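Local coordinates for protein bifunctional enzyme IspD/IspF (Campylobacter jejuni, PDB 1W55) that catalyses two steps of non-mevalonate isoprenoid biosynthesis, the cytidylylation of methylerythritol phosphate by CTP and the cyclisation that releases CMP and methylerythritol cyclodiphosphate, at residues Gly222-Leu227 against His235-Leu240; Leu228-Gln233 against Asp247-Ser252; Ile305-Gln310 against Met355-Ser360; Glu284-Ala289 against Ala326-Leu331. One frame throughout, in Å; residues are numbered along the deposited sequence.

Interaction 1. Residues Gly222-Leu227 against His235-Leu240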
# COMPACT_ATOMS: atom_id res chain seq x y z
N GLY A 222 -34.87 -51.41 -14.77
CA GLY A 222 -35.31 -52.57 -15.52
C GLY A 222 -34.28 -53.15 -16.47
O GLY A 222 -34.63 -53.87 -17.39
N GLU A 223 -33.00 -52.82 -16.29
CA GLU A 223 -31.95 -53.49 -17.04
C GLU A 223 -31.13 -54.38 -16.13
O GLU A 223 -30.66 -53.94 -15.07
CB GLU A 223 -31.06 -52.51 -17.81
CG GLU A 223 -30.25 -53.18 -18.91
CD GLU A 223 -30.13 -52.33 -20.16
OE1 GLU A 223 -28.98 -52.02 -20.56
OE2 GLU A 223 -31.19 -51.97 -20.74
N ASN A 224 -30.97 -55.64 -16.55
CA ASN A 224 -30.21 -56.62 -15.79
C ASN A 224 -28.71 -56.42 -15.98
O ASN A 224 -28.07 -57.12 -16.77
CB ASN A 224 -30.63 -58.05 -16.17
CG ASN A 224 -30.07 -59.11 -15.21
OD1 ASN A 224 -30.51 -60.26 -15.22
ND2 ASN A 224 -29.09 -58.72 -14.38
N ARG A 225 -28.16 -55.48 -15.23
CA ARG A 225 -26.73 -55.19 -15.26
C ARG A 225 -26.37 -54.45 -13.98
O ARG A 225 -27.26 -54.05 -13.24
CB ARG A 225 -26.34 -54.37 -16.50
CG ARG A 225 -26.94 -52.98 -16.56
CD ARG A 225 -26.24 -52.09 -17.56
NE ARG A 225 -27.01 -50.89 -17.89
CZ ARG A 225 -26.66 -50.03 -18.83
NH1 ARG A 225 -25.55 -50.23 -19.53
NH2 ARG A 225 -27.41 -48.96 -19.08
N PRO A 226 -25.08 -54.30 -13.69
CA PRO A 226 -24.64 -53.55 -12.52
C PRO A 226 -25.17 -52.11 -12.51
O PRO A 226 -25.25 -51.44 -13.55
CB PRO A 226 -23.11 -53.56 -12.65
CG PRO A 226 -22.81 -54.82 -13.44
CD PRO A 226 -23.94 -54.89 -14.43
N LEU A 227 -25.57 -51.68 -11.32
CA LEU A 227 -25.92 -50.30 -11.07
C LEU A 227 -24.63 -49.57 -10.75
O LEU A 227 -23.99 -49.84 -9.73
CB LEU A 227 -26.91 -50.21 -9.90
CG LEU A 227 -27.38 -48.80 -9.54
CD1 LEU A 227 -27.98 -48.11 -10.77
CD2 LEU A 227 -28.36 -48.82 -8.37
N HIS A 235 -25.05 -52.12 -7.00
CA HIS A 235 -25.83 -53.33 -7.02
C HIS A 235 -25.43 -54.12 -8.26
O HIS A 235 -25.19 -53.52 -9.31
CB HIS A 235 -27.33 -53.02 -7.06
CG HIS A 235 -28.18 -54.14 -6.59
ND1 HIS A 235 -28.58 -55.17 -7.42
CD2 HIS A 235 -28.69 -54.43 -5.37
CE1 HIS A 235 -29.31 -56.04 -6.73
NE2 HIS A 235 -29.39 -55.61 -5.48
N PRO A 236 -25.34 -55.45 -8.14
CA PRO A 236 -24.89 -56.29 -9.26
C PRO A 236 -25.88 -56.42 -10.43
O PRO A 236 -25.43 -56.71 -11.53
CB PRO A 236 -24.63 -57.67 -8.61
CG PRO A 236 -25.54 -57.70 -7.38
CD PRO A 236 -25.61 -56.25 -6.92
N THR A 237 -27.18 -56.21 -10.20
CA THR A 237 -28.18 -56.52 -11.22
C THR A 237 -29.27 -55.45 -11.39
O THR A 237 -30.00 -55.46 -12.38
CB THR A 237 -28.89 -57.86 -10.90
OG1 THR A 237 -29.53 -57.76 -9.63
CG2 THR A 237 -27.90 -59.02 -10.72
N MET A 238 -29.41 -54.57 -10.41
CA MET A 238 -30.50 -53.59 -10.42
C MET A 238 -30.13 -52.36 -11.27
O MET A 238 -30.09 -51.23 -10.76
CB MET A 238 -30.89 -53.17 -8.99
CG MET A 238 -32.32 -52.66 -8.85
SD MET A 238 -32.64 -51.78 -7.28
CE MET A 238 -32.50 -53.03 -6.08
N GLY A 239 -29.86 -52.60 -12.55
CA GLY A 239 -29.36 -51.57 -13.43
C GLY A 239 -30.40 -50.67 -14.06
O GLY A 239 -31.61 -50.92 -14.01
N LEU A 240 -29.92 -49.61 -14.68
CA LEU A 240 -30.79 -48.66 -15.35
C LEU A 240 -30.59 -48.84 -16.84
O LEU A 240 -29.52 -49.28 -17.28
CB LEU A 240 -30.48 -47.21 -14.92
CG LEU A 240 -30.64 -46.90 -13.42
CD1 LEU A 240 -29.75 -45.72 -12.98
CD2 LEU A 240 -32.11 -46.64 -13.07
O HOH W 1 -33.35 -52.90 -12.77
O HOH W 2 -27.08 -49.71 -14.62

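Interaction 2. Residues Leu228-Gln233 against Asp247-Ser252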
# COMPACT_ATOMS: atom_id res chain seq x y z
N LEU A 228 -24.24 -48.67 -11.64
CA LEU A 228 -23.05 -47.84 -11.48
C LEU A 228 -23.48 -46.40 -11.24
O LEU A 228 -24.21 -45.82 -12.04
CB LEU A 228 -22.19 -47.88 -12.75
CG LEU A 228 -21.52 -49.18 -13.19
CD1 LEU A 228 -20.66 -48.90 -14.43
CD2 LEU A 228 -20.67 -49.78 -12.08
N LEU A 229 -23.04 -45.83 -10.12
CA LEU A 229 -23.32 -44.44 -9.83
C LEU A 229 -21.99 -43.78 -9.46
O LEU A 229 -21.27 -44.28 -8.58
CB LEU A 229 -24.33 -44.31 -8.69
CG LEU A 229 -25.76 -44.80 -8.93
CD1 LEU A 229 -26.60 -44.50 -7.69
CD2 LEU A 229 -26.38 -44.19 -10.18
N ALA A 230 -21.67 -42.69 -10.16
CA ALA A 230 -20.35 -42.07 -10.06
C ALA A 230 -19.24 -43.11 -10.27
O ALA A 230 -18.18 -43.05 -9.63
CB ALA A 230 -20.17 -41.33 -8.72
N GLY A 231 -19.52 -44.07 -11.15
CA GLY A 231 -18.56 -45.09 -11.53
C GLY A 231 -18.35 -46.18 -10.48
O GLY A 231 -17.44 -46.99 -10.61
N VAL A 232 -19.19 -46.20 -9.45
CA VAL A 232 -19.07 -47.13 -8.34
C VAL A 232 -20.21 -48.14 -8.40
O VAL A 232 -21.38 -47.76 -8.56
CB VAL A 232 -19.12 -46.36 -6.99
CG1 VAL A 232 -19.19 -47.34 -5.79
CG2 VAL A 232 -17.92 -45.40 -6.86
N GLN A 233 -19.89 -49.43 -8.29
CA GLN A 233 -20.94 -50.45 -8.36
C GLN A 233 -21.76 -50.48 -7.08
O GLN A 233 -21.23 -50.72 -5.99
CB GLN A 233 -20.39 -51.83 -8.69
CG GLN A 233 -21.51 -52.83 -9.04
CD GLN A 233 -21.00 -54.20 -9.39
OE1 GLN A 233 -21.14 -55.14 -8.59
NE2 GLN A 233 -20.41 -54.34 -10.57
N ASP A 247 -25.14 -44.50 -15.77
CA ASP A 247 -24.78 -43.68 -14.61
C ASP A 247 -25.52 -42.33 -14.60
O ASP A 247 -24.99 -41.34 -15.09
CB ASP A 247 -23.26 -43.47 -14.65
CG ASP A 247 -22.66 -43.07 -13.31
OD1 ASP A 247 -23.30 -42.33 -12.51
OD2 ASP A 247 -21.50 -43.42 -13.00
N VAL A 248 -26.76 -42.31 -14.07
CA VAL A 248 -27.56 -41.07 -14.01
C VAL A 248 -26.85 -40.01 -13.21
O VAL A 248 -26.98 -38.83 -13.51
CB VAL A 248 -28.88 -41.15 -13.21
CG1 VAL A 248 -30.08 -40.66 -14.04
CG2 VAL A 248 -29.09 -42.42 -12.43
N LEU A 249 -26.16 -40.42 -12.16
CA LEU A 249 -25.41 -39.47 -11.35
C LEU A 249 -24.38 -38.71 -12.20
O LEU A 249 -24.39 -37.48 -12.26
CB LEU A 249 -24.77 -40.15 -10.13
CG LEU A 249 -24.15 -39.19 -9.11
CD1 LEU A 249 -24.06 -39.82 -7.72
CD2 LEU A 249 -22.77 -38.69 -9.58
N ALA A 250 -23.49 -39.45 -12.87
CA ALA A 250 -22.46 -38.83 -13.69
C ALA A 250 -23.08 -37.91 -14.74
O ALA A 250 -22.56 -36.84 -15.02
CB ALA A 250 -21.59 -39.91 -14.36
N HIS A 251 -24.22 -38.32 -15.29
CA HIS A 251 -24.90 -37.56 -16.32
C HIS A 251 -25.48 -36.26 -15.78
O HIS A 251 -25.37 -35.22 -16.42
CB HIS A 251 -25.97 -38.42 -17.00
CG HIS A 251 -25.41 -39.64 -17.66
ND1 HIS A 251 -26.16 -40.78 -17.90
CD2 HIS A 251 -24.16 -39.91 -18.11
CE1 HIS A 251 -25.39 -41.69 -18.48
NE2 HIS A 251 -24.18 -41.19 -18.62
N SER A 252 -26.07 -36.33 -14.58
CA SER A 252 -26.63 -35.14 -13.94
C SER A 252 -25.51 -34.17 -13.60
O SER A 252 -25.63 -32.97 -13.83
CB SER A 252 -27.40 -35.52 -12.67
OG SER A 252 -27.81 -34.37 -11.96

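Interaction 3. Residues Ile305-Gln310 against Met355-Ser360. With C (cytidine-5'-monophosphate), chain C.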
# COMPACT_ATOMS: atom_id res chain seq x y z
N ILE A 305 -24.84 -33.14 -4.36
CA ILE A 305 -25.69 -34.04 -5.13
C ILE A 305 -26.80 -34.59 -4.27
O ILE A 305 -26.60 -34.86 -3.08
CB ILE A 305 -24.83 -35.19 -5.75
CG1 ILE A 305 -23.92 -34.62 -6.86
CG2 ILE A 305 -25.71 -36.31 -6.33
CD1 ILE A 305 -22.84 -35.57 -7.35
N CYS A 306 -27.98 -34.72 -4.86
CA CYS A 306 -29.06 -35.44 -4.24
C CYS A 306 -29.58 -36.53 -5.17
O CYS A 306 -30.06 -36.25 -6.27
CB CYS A 306 -30.20 -34.51 -3.82
SG CYS A 306 -31.42 -35.44 -2.84
N VAL A 307 -29.44 -37.77 -4.72
CA VAL A 307 -29.93 -38.92 -5.46
C VAL A 307 -31.32 -39.20 -4.91
O VAL A 307 -31.50 -39.32 -3.70
CB VAL A 307 -29.05 -40.18 -5.28
CG1 VAL A 307 -29.64 -41.37 -6.04
CG2 VAL A 307 -27.59 -39.93 -5.70
N MET A 308 -32.30 -39.29 -5.80
CA MET A 308 -33.65 -39.64 -5.41
C MET A 308 -33.92 -41.06 -5.88
O MET A 308 -34.02 -41.34 -7.08
CB MET A 308 -34.65 -38.63 -5.96
CG MET A 308 -34.29 -37.18 -5.55
SD MET A 308 -34.68 -35.89 -6.79
CE MET A 308 -36.18 -36.36 -7.30
N ALA A 309 -33.98 -41.97 -4.91
CA ALA A 309 -34.15 -43.39 -5.20
C ALA A 309 -34.78 -44.11 -4.02
O ALA A 309 -34.32 -43.99 -2.88
CB ALA A 309 -32.81 -44.02 -5.56
N GLN A 310 -35.84 -44.87 -4.31
CA GLN A 310 -36.44 -45.73 -3.30
C GLN A 310 -35.47 -46.85 -2.88
O GLN A 310 -35.35 -47.14 -1.68
CB GLN A 310 -37.77 -46.30 -3.82
CG GLN A 310 -38.70 -46.77 -2.72
CD GLN A 310 -39.13 -45.67 -1.76
OE1 GLN A 310 -39.56 -44.60 -2.19
NE2 GLN A 310 -39.02 -45.94 -0.47
N MET A 355 -34.97 -43.66 -11.31
CA MET A 355 -34.34 -42.82 -10.30
C MET A 355 -33.87 -41.49 -10.89
O MET A 355 -33.59 -41.38 -12.09
CB MET A 355 -33.25 -43.57 -9.54
CG MET A 355 -31.91 -43.70 -10.22
SD MET A 355 -30.60 -44.26 -9.05
CE MET A 355 -29.71 -43.00 -8.99
N ALA A 356 -33.79 -40.48 -10.03
CA ALA A 356 -33.37 -39.16 -10.47
C ALA A 356 -32.19 -38.66 -9.65
O ALA A 356 -31.98 -39.09 -8.51
CB ALA A 356 -34.55 -38.18 -10.40
N VAL A 357 -31.41 -37.75 -10.24
CA VAL A 357 -30.28 -37.15 -9.56
C VAL A 357 -30.27 -35.62 -9.75
O VAL A 357 -30.28 -35.13 -10.89
CB VAL A 357 -28.93 -37.78 -10.00
CG1 VAL A 357 -27.78 -37.11 -9.26
CG2 VAL A 357 -28.91 -39.32 -9.75
N LEU A 358 -30.28 -34.89 -8.64
CA LEU A 358 -30.11 -33.44 -8.64
C LEU A 358 -28.66 -33.10 -8.27
O LEU A 358 -28.15 -33.56 -7.24
CB LEU A 358 -31.07 -32.79 -7.65
CG LEU A 358 -30.94 -31.27 -7.46
CD1 LEU A 358 -31.40 -30.51 -8.72
CD2 LEU A 358 -31.70 -30.78 -6.21
N SER A 359 -28.01 -32.29 -9.10
CA SER A 359 -26.64 -31.82 -8.87
C SER A 359 -26.56 -30.31 -8.79
O SER A 359 -27.26 -29.61 -9.52
CB SER A 359 -25.70 -32.29 -9.99
OG SER A 359 -25.69 -33.70 -10.11
N SER A 360 -25.70 -29.81 -7.89
CA SER A 360 -25.36 -28.39 -7.84
C SER A 360 -23.85 -28.23 -7.81
O SER A 360 -23.13 -28.97 -7.12
CB SER A 360 -25.96 -27.68 -6.61
OG SER A 360 -27.32 -28.01 -6.45
OP3 C C . -35.51 -39.58 3.93
P C C . -35.65 -41.05 3.70
OP1 C C . -36.06 -41.40 2.30
OP2 C C . -36.49 -41.71 4.75
O5' C C . -34.16 -41.63 3.86
C5' C C . -33.47 -41.59 5.10
C4' C C . -31.97 -41.64 4.86
O4' C C . -31.57 -42.82 4.15
C3' C C . -31.41 -40.49 4.01
O3' C C . -31.13 -39.33 4.79
C2' C C . -30.15 -41.09 3.41
O2' C C . -29.10 -41.04 4.37
C1' C C . -30.46 -42.56 3.27
N1 C C . -30.77 -43.06 1.91
C2 C C . -29.79 -43.74 1.16
O2 C C . -28.64 -43.88 1.63
N3 C C . -30.08 -44.25 -0.07
C4 C C . -31.31 -44.10 -0.60
N4 C C . -31.61 -44.60 -1.83
C5 C C . -32.29 -43.42 0.11
C6 C C . -32.00 -42.92 1.38

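Interaction 4. Residues Glu284-Ala289 against Ala326-Leu331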
# COMPACT_ATOMS: atom_id res chain seq x y z
N GLU A 284 -15.61 -40.90 -17.72
CA GLU A 284 -14.67 -40.35 -18.70
C GLU A 284 -15.34 -39.21 -19.47
O GLU A 284 -14.69 -38.20 -19.76
CB GLU A 284 -14.16 -41.45 -19.66
CG GLU A 284 -13.22 -40.97 -20.77
CD GLU A 284 -11.91 -40.36 -20.27
OE1 GLU A 284 -11.38 -40.79 -19.22
OE2 GLU A 284 -11.40 -39.44 -20.95
N LEU A 285 -16.63 -39.38 -19.77
CA LEU A 285 -17.42 -38.33 -20.41
C LEU A 285 -17.50 -37.11 -19.51
O LEU A 285 -17.36 -35.98 -19.98
CB LEU A 285 -18.84 -38.83 -20.73
CG LEU A 285 -19.01 -39.98 -21.73
CD1 LEU A 285 -20.49 -40.23 -21.99
CD2 LEU A 285 -18.28 -39.72 -23.04
N LEU A 286 -17.73 -37.35 -18.21
CA LEU A 286 -17.69 -36.31 -17.18
C LEU A 286 -16.35 -35.58 -17.16
O LEU A 286 -16.31 -34.34 -17.17
CB LEU A 286 -17.97 -36.92 -15.79
CG LEU A 286 -17.71 -36.03 -14.56
CD1 LEU A 286 -18.59 -34.74 -14.59
CD2 LEU A 286 -17.90 -36.79 -13.25
N LYS A 287 -15.26 -36.34 -17.13
CA LYS A 287 -13.92 -35.76 -17.11
C LYS A 287 -13.67 -34.86 -18.33
O LYS A 287 -13.10 -33.77 -18.21
CB LYS A 287 -12.86 -36.86 -17.04
CG LYS A 287 -11.42 -36.35 -17.11
CD LYS A 287 -10.44 -37.46 -17.43
CE LYS A 287 -10.03 -38.25 -16.18
NZ LYS A 287 -9.00 -37.56 -15.34
N GLN A 288 -14.10 -35.32 -19.50
CA GLN A 288 -13.91 -34.56 -20.74
C GLN A 288 -14.76 -33.29 -20.78
O GLN A 288 -14.34 -32.29 -21.35
CB GLN A 288 -14.21 -35.45 -21.95
CG GLN A 288 -13.10 -36.44 -22.28
CD GLN A 288 -13.43 -37.31 -23.48
OE1 GLN A 288 -13.87 -36.80 -24.51
NE2 GLN A 288 -13.22 -38.61 -23.35
N ALA A 289 -15.95 -33.35 -20.19
CA ALA A 289 -16.81 -32.16 -20.09
C ALA A 289 -16.15 -31.09 -19.19
O ALA A 289 -16.15 -29.91 -19.51
CB ALA A 289 -18.17 -32.54 -19.56
N ALA A 326 -13.86 -37.21 -7.11
CA ALA A 326 -12.67 -36.40 -6.84
C ALA A 326 -11.49 -36.80 -7.73
O ALA A 326 -10.79 -35.94 -8.25
CB ALA A 326 -12.26 -36.50 -5.34
N HIS A 327 -11.28 -38.11 -7.87
CA HIS A 327 -10.16 -38.66 -8.64
C HIS A 327 -10.32 -38.36 -10.14
O HIS A 327 -9.39 -37.90 -10.78
CB HIS A 327 -10.01 -40.17 -8.39
CG HIS A 327 -9.01 -40.85 -9.28
ND1 HIS A 327 -9.37 -41.55 -10.41
CD2 HIS A 327 -7.66 -40.92 -9.20
CE1 HIS A 327 -8.28 -42.03 -10.99
NE2 HIS A 327 -7.23 -41.66 -10.28
N THR A 328 -11.52 -38.62 -10.66
CA THR A 328 -11.88 -38.29 -12.04
C THR A 328 -11.65 -36.80 -12.38
O THR A 328 -11.16 -36.47 -13.46
CB THR A 328 -13.39 -38.62 -12.26
OG1 THR A 328 -13.58 -40.04 -12.19
CG2 THR A 328 -13.88 -38.22 -13.67
N LEU A 329 -12.03 -35.91 -11.46
CA LEU A 329 -11.97 -34.48 -11.75
C LEU A 329 -10.72 -33.82 -11.21
O LEU A 329 -10.53 -32.62 -11.37
CB LEU A 329 -13.24 -33.76 -11.25
CG LEU A 329 -14.57 -34.24 -11.84
CD1 LEU A 329 -15.75 -33.56 -11.14
CD2 LEU A 329 -14.62 -33.99 -13.37
N ASP A 330 -9.86 -34.62 -10.57
CA ASP A 330 -8.63 -34.11 -9.95
C ASP A 330 -8.94 -32.97 -8.97
O ASP A 330 -8.34 -31.89 -9.00
CB ASP A 330 -7.58 -33.73 -11.03
CG ASP A 330 -6.22 -33.37 -10.44
OD1 ASP A 330 -5.87 -33.87 -9.34
OD2 ASP A 330 -5.43 -32.57 -11.00
N LEU A 331 -9.90 -33.24 -8.09
CA LEU A 331 -10.33 -32.32 -7.04
C LEU A 331 -10.05 -32.92 -5.68
O LEU A 331 -10.02 -34.14 -5.52
CB LEU A 331 -11.84 -32.10 -7.14
CG LEU A 331 -12.41 -31.27 -8.29
CD1 LEU A 331 -13.91 -31.09 -8.07
CD2 LEU A 331 -11.70 -29.92 -8.40

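Interaction 1. Residues Gly222-Leu227 against His235-Leu240
Gly222 and Glu223 meet Gly239 at the edge of the five-stranded sheet of the IspF part of the chain, where the end of strand 210-224 runs beside the short outer strand 238-240. The two directions differ by 116°, so the antiparallel pairing is brief. A water bonds to both Gly222 N and Gly239 O, reinforcing a long, weak direct bond between these two atoms. Glu223 N also donates to Gly239 O, at 3.3 Å and from above the carbonyl plane. Gly239 packs against the carbonyl oxygens of Glu223 and Arg225, its N weakly bonded to Glu223 O. At the centre of an inverse gamma turn, Asn224 lays its ND2 3.6 Å from Thr237 CB, the two side chains pointing the same way. Arg225, extended from CG to NE, grips Leu240 O side-on through NE at 3.0 Å and NH2 at 2.8 Å, with that oxygen in the guanidinium plane. Over the centre of one face lies Glu223 OE1, a contact of charges alone, while NH1 bonds to Ser244 O. Pro226 O reaches Leu240 N through a second water. Leu227 N donates to His235 O at 2.8 Å, and Leu227 CD1 packs 3.7 Å from Leu240 CD1. A single cationic group thus gathers backbone carbonyls of the chain from Leu240 onward, and the carboxylate on its face would balance part of its charge.

Interaction 2. Residues Leu228-Gln233 against Asp247-Ser252
Asp247 holds Ala230 and Gly231 at the tip of the hairpin with both carboxylate oxygens. Its CG stands anti to its own backbone N (chi1 -160°), 3.3 Å from Ala230 N. OD1 takes the N-H of Ala230 at 2.9 Å, on its syn side and 15° out of the carboxylate plane, while OD2 is met nearly along its C-O axis by Gly231 N at 2.8 Å. OD1 also accepts from Ala250 N, which approaches from above the plane in an almost straight bond (169°). This last bond makes Asp247 the N-cap of helix 248-260, so one side chain joins the helix start to the type I' turn from Leu229 to Val232. The buried carboxylate receives three backbone N-H groups, which would be expected to stabilise its negative charge. Beside it the packing is apolar. Leu229 CD2 comes 3.9 Å from Val248 CG2, the side chains side by side. Leu249 sends CD2 to Ala230 CB at 3.8 Å. Met321 of helix 318-329 touches Leu229, Ala230 and Leu249. One turn into the helix, His251, probably a metal ligand as in relatives, bonds through ND1 to His219 NE2 and through NE2 to Ser282 OG.

Interaction 3. Residues Ile305-Gln310 against Met355-Ser360
Ile305-Met308 and Met355-Ser360 are neighbouring antiparallel strands of the five-stranded IspF sheet, running at 171° to each other with their axes 4.6 Å apart. Four backbone bonds join them in two hydrogen-bonded pairs. Cys306 N and Leu358 O lie 2.7 Å apart, and the return bond from Leu358 N to Cys306 O is equally short; Met308 and Ala356 also exchange two bonds, that from Ala356 N to Met308 O longer, at 3.1 Å. Between them, Val307 and Val357 form a non-hydrogen-bonded pair, where Val357 CA approaches Cys306 O at 3.4 Å.

The apolar contacts divide between the two faces of the sheet. On the face of Ile305, Val307 and Val357, which helix 248-260 covers, Ile305 CG2 meets Val357 CG1 at 3.7 Å. Met355 has CG between its backbone N and carbonyl carbon (chi1 80°), and its chain bends at chi3; its CE presses on Val307 CG1 at 3.4 Å, closer than usual for two carbons. On the other face lie Cys306, Met308, Ala356 and Leu358. There Met308 CE touches Ala356 CB at 3.9 Å, and Leu358 packs on Leu358 of two other subunits. Met308 also lines the geranyl diphosphate pocket.

Just past the strand the chain reaches bound CMP, also hydrogen-bonded to Asp265 OD2 of a neighbouring subunit. The cytosine amino group N4 donates to Ala309 O at 3.0 Å, almost straight at 172°.

Interaction 4. Residues Glu284-Ala289 against Ala326-Leu331
The backbones of helices 282-295 and 318-329 come nearest between Lys287 and Leu329, with CA atoms 5.8 Å apart, where the second helix ends in a Schellman motif with Asp330 at positive phi. Two neighbouring residues of the first helix carry the contact. Leu286 turns inward, and its CG meets Leu329 CD2 at 3.9 Å, the two side chains crossing at about a right angle. Leu286 also packs on Leu253 and Ile257 of helix 248-260, whereas Leu329 rests on Leu300 and Ile303 of strand 298-308, so the pair joins the helical layer to the sheet. Lys287, partly exposed, is next to it. Its CB touches Thr328 CG2 at 3.8 Å. Bends at chi3 and chi4 then bring NZ round to Thr328 O at 3.1 Å, tilted 25° from the carbonyl plane. CG2 of Thr328 is the side-chain atom that meets Lys287, while OG1 bonds to Asn324 O one turn earlier. The ammonium thus meets a carbonyl in the last turn of the helix, where the negative end of the helix dipole should favour a positive charge, while CB packs on the threonine methyl.

All four contacts lie in the C-terminal IspF part of the chain. Along the sequence, interactions 1 and 2 interleave, and so, later, do 3 and 4. Interactions 1 and 3 belong to the same sheet, their centres about 17 Å apart, through the neighbouring strands 210-224 and 354-365. Interaction 2 lies between them, about 12 and 11 Å from their centres: Val248 packs on Leu240 and Met355, and Ser252 OG probably hydrogen-bonds to Val357 O and Ser359 OG. Interaction 4, centred about 12 Å from interaction 2 and touching none of the others, pairs two helices that flank strand 298-308 in sequence. Interactions 1, 2 and 3 thus meet near the CMP and metal sites.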